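Side-chain contact in beta-glucoside kinase (Listeria monocytogenes, PDB 4HTL), which phosphorylates cellobiose with ATP to give cellobiose-6'-phosphate and may also regulate transcription of the cellobiose-PTS operon: residues K258-M261 with E262-L266. Residues are numbered along the deposited sequence; the frame is centred on the assembly and turned at random. Where two conformers were deposited one is given.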
loop_
_atom_site.group_PDB
_atom_site.type_symbol
_atom_site.label_atom_id
_atom_site.label_comp_id
_atom_site.label_asym_id
_atom_site.label_seq_id
_atom_site.Cartn_x
_atom_site.Cartn_y
_atom_site.Cartn_z
ATOM N N LYS A 258 5.484 20.344 -0.750
ATOM C CA LYS A 258 4.215 20.754 -1.355
ATOM C C LYS A 258 4.456 21.455 -2.690
ATOM O O LYS A 258 3.676 21.302 -3.626
ATOM C CB LYS A 258 3.426 21.675 -0.409
ATOM C CG LYS A 258 2.762 20.973 0.779
ATOM C CD LYS A 258 2.092 22.030 1.632
ATOM C CE LYS A 258 1.407 21.441 2.817
ATOM N NZ LYS A 258 0.884 22.543 3.664
ATOM N N HIS A 259 5.472 22.316 -2.737
ATOM C CA HIS A 259 5.826 23.027 -3.972
ATOM C C HIS A 259 6.146 22.019 -5.077
ATOM O O HIS A 259 5.563 22.007 -6.179
ATOM C CB HIS A 259 6.993 23.968 -3.681
ATOM C CG HIS A 259 7.431 24.795 -4.846
ATOM N ND1 HIS A 259 6.780 25.934 -5.241
ATOM C CD2 HIS A 259 8.535 24.668 -5.666
ATOM C CE1 HIS A 259 7.467 26.480 -6.263
ATOM N NE2 HIS A 259 8.537 25.718 -6.514
ATOM N N HIS A 260 7.050 21.110 -4.774
ATOM C CA HIS A 260 7.437 20.074 -5.737
ATOM C C HIS A 260 6.271 19.210 -6.178
ATOM O O HIS A 260 6.164 18.800 -7.353
ATOM C CB HIS A 260 8.543 19.219 -5.125
ATOM C CG HIS A 260 9.560 18.760 -6.102
ATOM N ND1 HIS A 260 10.594 19.559 -6.527
ATOM C CD2 HIS A 260 9.721 17.534 -6.725
ATOM C CE1 HIS A 260 11.352 18.866 -7.391
ATOM N NE2 HIS A 260 10.825 17.624 -7.514
HETATM N N MSE A 261 5.379 18.906 -5.227
HETATM C CA MSE A 261 4.179 18.124 -5.487
HETATM C C MSE A 261 3.166 18.786 -6.401
HETATM O O MSE A 261 2.282 18.121 -6.924
HETATM C CB MSE A 261 3.480 17.718 -4.172
HETATM C CG MSE A 261 4.099 16.572 -3.436
HETATM SE SE MSE A 261 4.096 14.868 -4.349
HETATM C CE MSE A 261 2.208 14.365 -4.379
ATOM N N GLU A 262 3.356 20.045 -6.733
ATOM C CA GLU A 262 2.463 20.702 -7.699
ATOM C C GLU A 262 2.528 20.037 -9.079
ATOM O O GLU A 262 1.560 20.099 -9.848
ATOM C CB GLU A 262 2.774 22.209 -7.772
ATOM C CG GLU A 262 2.418 22.904 -6.457
ATOM C CD GLU A 262 2.515 24.410 -6.490
ATOM O OE1 GLU A 262 2.828 24.962 -7.526
ATOM O OE2 GLU A 262 2.302 25.048 -5.426
ATOM N N SER A 263 3.643 19.334 -9.355
ATOM C CA SER A 263 3.809 18.624 -10.622
ATOM C C SER A 263 3.192 17.213 -10.585
ATOM O O SER A 263 3.161 16.529 -11.620
ATOM C CB SER A 263 5.254 18.521 -10.991
ATOM O OG SER A 263 5.875 19.775 -11.191
ATOM N N PHE A 264 2.681 16.811 -9.414
ATOM C CA PHE A 264 2.251 15.422 -9.159
ATOM C C PHE A 264 0.818 15.340 -8.730
ATOM O O PHE A 264 0.023 14.557 -9.321
ATOM C CB PHE A 264 3.200 14.725 -8.159
ATOM C CG PHE A 264 4.586 14.561 -8.699
ATOM C CD1 PHE A 264 4.921 13.436 -9.407
ATOM C CD2 PHE A 264 5.570 15.530 -8.485
ATOM C CE1 PHE A 264 6.188 13.277 -9.935
ATOM C CE2 PHE A 264 6.831 15.366 -9.010
ATOM C CZ PHE A 264 7.141 14.243 -9.739
ATOM N N GLY A 265 0.509 16.121 -7.712
ATOM C CA GLY A 265 -0.824 16.290 -7.203
ATOM C C GLY A 265 -1.054 15.557 -5.891
ATOM O O GLY A 265 -1.113 14.334 -5.852
ATOM N N LEU A 266 -1.169 16.312 -4.807
ATOM C CA LEU A 266 -1.505 15.720 -3.523
ATOM C C LEU A 266 -2.867 15.037 -3.468
ATOM O O LEU A 266 -3.088 14.209 -2.589
ATOM C CB LEU A 266 -1.371 16.744 -2.383
ATOM C CG LEU A 266 0.073 17.041 -1.937
ATOM C CD1 LEU A 266 0.140 18.343 -1.164
ATOM C CD2 LEU A 266 0.651 15.846 -1.151
HETATM O O HOH W 1 4.294 26.733 -4.338
HETATM O O HOH W 2 7.765 19.724 -9.238
#
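Met261 is bent at both outer torsions, chi2 -63° and chi3 -69°, which bends the selenomethionine chain toward Phe264 and Leu266. Met261 SE then lies 3.9 Å from CB of Phe264. Met261 SE also makes a Met-aromatic contact with the Phe264 ring, oblique and 5.2 Å from the ring centroid. The methyl Met261 CE goes further and meets CD2 of Leu266 at 3.9 Å. The Met261 side chain crosses both Phe264 and Leu266 at about a right angle. Leu266 CD1 also reaches CG of Lys258, and both residues touch Ile271 of strand 270-273. The contact lies where helix 253-261 gives way to the loop before that strand, in the actin-like ATPase fold of this ROK-family kinase. Met261 O takes two N-H groups, from Gly265 N and Phe264 N, each at 2.8 Å. The Gly265 donor comes nearly end-on to the carbonyl; the Phe264 donor sits well above its plane. His260 O accepts from Ser263 N and from a water that also bonds Ser263 OG. In the conformer given, this water lies over one face of the His260 ring, and NE2 bonds Thr223 OG1 of helix 212-236. His260 O also lies in the plane of the Phe264 ring at its edge, 3.5 Å from Phe264 CD2. The Glu262 side chain is extended beyond CG, and a second water links its OE2 to ND1 of His259. Phe264 packs on Pro164 of the second subunit.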